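Local coordinates for uncharacterized protein AF_1382 (Archaeoglobus fulgidus DSM 4304, PDB 2QVO), which is of unknown function but has the helix and strand order of a winged helix-turn-helix domain, and so possibly binds DNA, at residues 13-21 with 50-60. Numbering follows the deposited sequence.
Sequences KALEILMTI and IIKKFEEAKMV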
loop_
_atom_site.group_PDB
_atom_site.type_symbol
_atom_site.label_atom_id
_atom_site.label_comp_id
_atom_site.label_asym_id
_atom_site.label_seq_id
_atom_site.Cartn_x
_atom_site.Cartn_y
_atom_site.Cartn_z
ATOM N N LYS A 13 -2.763 10.030 -1.004
ATOM C CA LYS A 13 -2.658 9.008 -2.052
ATOM C C LYS A 13 -1.717 7.871 -1.651
ATOM O O LYS A 13 -2.069 6.700 -1.792
ATOM C CB LYS A 13 -2.268 9.633 -3.402
ATOM C CG LYS A 13 -3.332 10.587 -3.985
ATOM C CD LYS A 13 -4.698 9.904 -4.162
ATOM C CE LYS A 13 -5.727 10.819 -4.839
ATOM N NZ LYS A 13 -6.290 11.858 -3.914
ATOM N N ALA A 14 -0.544 8.209 -1.117
ATOM C CA ALA A 14 0.416 7.200 -0.653
ATOM C C ALA A 14 -0.130 6.412 0.536
ATOM O O ALA A 14 0.066 5.187 0.630
ATOM C CB ALA A 14 1.757 7.846 -0.300
ATOM N N LEU A 15 -0.817 7.116 1.436
ATOM C CA LEU A 15 -1.477 6.481 2.584
ATOM C C LEU A 15 -2.500 5.428 2.156
ATOM O O LEU A 15 -2.473 4.295 2.658
ATOM C CB LEU A 15 -2.185 7.525 3.457
ATOM C CG LEU A 15 -3.038 6.891 4.560
ATOM C CD1 LEU A 15 -2.141 6.319 5.624
ATOM C CD2 LEU A 15 -4.027 7.891 5.150
ATOM N N GLU A 16 -3.404 5.819 1.255
ATOM C CA GLU A 16 -4.464 4.936 0.765
ATOM C C GLU A 16 -3.875 3.676 0.129
ATOM O O GLU A 16 -4.426 2.588 0.302
ATOM C CB GLU A 16 -5.354 5.636 -0.267
ATOM C CG GLU A 16 -6.385 6.602 0.308
ATOM C CD GLU A 16 -7.041 7.460 -0.774
ATOM O OE1 GLU A 16 -7.122 7.008 -1.948
ATOM O OE2 GLU A 16 -7.472 8.587 -0.450
ATOM N N ILE A 17 -2.778 3.825 -0.604
ATOM C CA ILE A 17 -2.102 2.674 -1.217
ATOM C C ILE A 17 -1.553 1.725 -0.141
ATOM O O ILE A 17 -1.793 0.503 -0.165
ATOM C CB ILE A 17 -1.024 3.131 -2.241
ATOM C CG1 ILE A 17 -1.726 3.806 -3.426
ATOM C CG2 ILE A 17 -0.184 1.951 -2.742
ATOM C CD1 ILE A 17 -0.848 4.744 -4.234
ATOM N N LEU A 18 -0.842 2.298 0.826
ATOM C CA LEU A 18 -0.280 1.509 1.905
ATOM C C LEU A 18 -1.330 0.741 2.699
ATOM O O LEU A 18 -1.127 -0.442 2.997
ATOM C CB LEU A 18 0.505 2.421 2.863
ATOM C CG LEU A 18 1.214 1.666 3.988
ATOM C CD1 LEU A 18 2.272 0.711 3.439
ATOM C CD2 LEU A 18 1.826 2.678 5.003
ATOM N N MET A 19 -2.426 1.412 3.056
ATOM C CA MET A 19 -3.439 0.816 3.919
ATOM C C MET A 19 -4.235 -0.201 3.112
ATOM O O MET A 19 -4.656 -1.206 3.658
ATOM C CB MET A 19 -4.351 1.868 4.563
ATOM C CG MET A 19 -3.588 2.806 5.577
ATOM S SD MET A 19 -2.443 1.959 6.668
ATOM C CE MET A 19 -3.617 1.286 7.832
ATOM N N THR A 20 -4.390 0.049 1.810
ATOM C CA THR A 20 -5.022 -0.955 0.920
ATOM C C THR A 20 -4.258 -2.273 0.887
ATOM O O THR A 20 -4.859 -3.351 0.983
ATOM C CB THR A 20 -5.210 -0.419 -0.532
ATOM O OG1 THR A 20 -6.090 0.713 -0.511
ATOM C CG2 THR A 20 -5.819 -1.499 -1.431
ATOM N N ILE A 21 -2.936 -2.200 0.743
ATOM C CA ILE A 21 -2.090 -3.394 0.779
ATOM C C ILE A 21 -2.235 -4.089 2.130
ATOM O O ILE A 21 -2.376 -5.305 2.199
ATOM C CB ILE A 21 -0.598 -3.038 0.523
ATOM C CG1 ILE A 21 -0.442 -2.332 -0.832
ATOM C CG2 ILE A 21 0.318 -4.287 0.598
ATOM C CD1 ILE A 21 0.930 -1.658 -1.021
ATOM N N ILE A 50 4.348 4.967 -6.743
ATOM C CA ILE A 50 4.338 4.902 -5.277
ATOM C C ILE A 50 4.858 3.569 -4.742
ATOM O O ILE A 50 5.645 3.537 -3.784
ATOM C CB ILE A 50 2.930 5.232 -4.701
ATOM C CG1 ILE A 50 2.559 6.694 -4.990
ATOM C CG2 ILE A 50 2.842 4.905 -3.203
ATOM C CD1 ILE A 50 3.563 7.756 -4.443
ATOM N N ILE A 51 4.411 2.473 -5.349
ATOM C CA ILE A 51 4.917 1.137 -5.018
ATOM C C ILE A 51 6.443 1.084 -5.151
ATOM O O ILE A 51 7.129 0.549 -4.275
ATOM C CB ILE A 51 4.246 0.033 -5.902
ATOM C CG1 ILE A 51 2.735 -0.055 -5.625
ATOM C CG2 ILE A 51 4.929 -1.328 -5.716
ATOM C CD1 ILE A 51 2.334 -0.401 -4.207
ATOM N N LYS A 52 6.975 1.645 -6.233
ATOM C CA LYS A 52 8.432 1.676 -6.425
ATOM C C LYS A 52 9.122 2.479 -5.311
ATOM O O LYS A 52 10.204 2.112 -4.850
ATOM C CB LYS A 52 8.808 2.208 -7.817
ATOM C CG LYS A 52 8.356 1.315 -9.006
ATOM C CD LYS A 52 9.218 0.069 -9.182
ATOM N N LYS A 53 8.481 3.553 -4.861
ATOM C CA LYS A 53 9.024 4.337 -3.747
ATOM C C LYS A 53 8.985 3.531 -2.443
ATOM O O LYS A 53 9.944 3.566 -1.655
ATOM C CB LYS A 53 8.298 5.677 -3.603
ATOM C CG LYS A 53 8.545 6.633 -4.796
ATOM C CD LYS A 53 7.978 8.033 -4.541
ATOM C CE LYS A 53 8.405 9.011 -5.624
ATOM N N PHE A 54 7.891 2.799 -2.227
ATOM C CA PHE A 54 7.769 1.919 -1.057
ATOM C C PHE A 54 8.832 0.829 -1.079
ATOM O O PHE A 54 9.404 0.488 -0.034
ATOM C CB PHE A 54 6.376 1.269 -0.963
ATOM C CG PHE A 54 5.283 2.203 -0.511
ATOM C CD1 PHE A 54 5.572 3.350 0.221
ATOM C CD2 PHE A 54 3.956 1.908 -0.776
ATOM C CE1 PHE A 54 4.552 4.205 0.645
ATOM C CE2 PHE A 54 2.935 2.755 -0.348
ATOM C CZ PHE A 54 3.241 3.910 0.354
ATOM N N GLU A 55 9.062 0.272 -2.267
ATOM C CA GLU A 55 10.083 -0.750 -2.493
ATOM C C GLU A 55 11.479 -0.177 -2.158
ATOM O O GLU A 55 12.270 -0.822 -1.461
ATOM C CB GLU A 55 9.988 -1.249 -3.943
ATOM C CG GLU A 55 10.723 -2.537 -4.277
ATOM C CD GLU A 55 10.612 -2.912 -5.760
ATOM O OE1 GLU A 55 10.326 -2.024 -6.606
ATOM O OE2 GLU A 55 10.817 -4.100 -6.084
ATOM N N GLU A 56 11.753 1.043 -2.628
ATOM C CA GLU A 56 12.999 1.768 -2.314
ATOM C C GLU A 56 13.188 1.943 -0.810
ATOM O O GLU A 56 14.299 1.773 -0.294
ATOM C CB GLU A 56 13.012 3.134 -3.021
ATOM C CD GLU A 56 14.313 5.203 -3.752
ATOM O OE1 GLU A 56 13.285 5.925 -3.758
ATOM N N ALA A 57 12.093 2.270 -0.118
ATOM C CA ALA A 57 12.061 2.447 1.336
ATOM C C ALA A 57 12.014 1.127 2.118
ATOM O O ALA A 57 11.852 1.122 3.351
ATOM C CB ALA A 57 10.871 3.324 1.721
ATOM N N LYS A 58 12.180 0.048 1.402
ATOM C CA LYS A 58 12.095 -1.281 1.946
ATOM C C LYS A 58 10.809 -1.649 2.720
ATOM O O LYS A 58 10.843 -2.439 3.604
ATOM C CB LYS A 58 13.378 -1.589 2.716
ATOM C CG LYS A 58 14.631 -1.413 1.878
ATOM N NZ LYS A 58 18.305 -2.302 2.697
ATOM N N MET A 59 9.683 -1.064 2.342
ATOM C CA MET A 59 8.385 -1.276 3.002
ATOM C C MET A 59 7.520 -2.317 2.274
ATOM O O MET A 59 6.612 -2.907 2.863
ATOM C CB MET A 59 7.603 0.033 3.106
ATOM C CG MET A 59 8.233 1.083 4.025
ATOM S SD MET A 59 7.467 2.692 3.778
ATOM C CE MET A 59 5.823 2.374 4.419
ATOM N N VAL A 60 7.794 -2.510 0.991
ATOM C CA VAL A 60 7.125 -3.549 0.216
ATOM C C VAL A 60 8.141 -4.288 -0.628
ATOM O O VAL A 60 9.237 -3.781 -0.877
ATOM C CB VAL A 60 6.010 -2.984 -0.721
ATOM C CG1 VAL A 60 4.981 -2.151 0.047
ATOM C CG2 VAL A 60 6.599 -2.234 -1.912
#
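The phenyl ring of F54 drives its edge into the backbone of helix 13-21: CZ lies 3.4 Å from the carbonyl oxygen of A14, which sits near the ring plane. That oxygen also accepts the helical bond from L18 N; the slightly positive ring edge probably adds a weak electrostatic attraction. No hydrogen bond crosses between the segments. CB of L18 packs 4.0 Å from the same CZ, and I50, one turn earlier, lays CG2 over one face of the ring, offset toward its rim. I17 works with both branches. With CG1 beside the backbone N (chi1 -67°), CG2 stands anti to it and touches I51 CD1 at 3.7 Å and, obliquely, the CE2 side of the F54 ring, while CD1 reaches I50 CG2 at 3.8 Å. Replacing I17 by alanine removes both branches and would probably open a gap facing I50 and I51, leaving the F54 ring less closely packed on that side. Further along, I21 CD1 meets I51 CD1 at 3.7 Å, and the M59 chain, bent at chi3 (68°), brings CE to 4.0 Å from L18 CD1. A Schellman motif, M59 N to F54 O and K58 N to E55 O with K58 at C-prime, ends helix 44-56. That helix, following helix 33-39, probably corresponds to the recognition helix of a winged-helix fold, here packed across helix 12-26 at -72°. With apolar side chains, aliphatic and aromatic, supplying the contacts, cohesion probably rests on close fit and the exclusion of water; the F54 edge at A14 O is a minor polar addition.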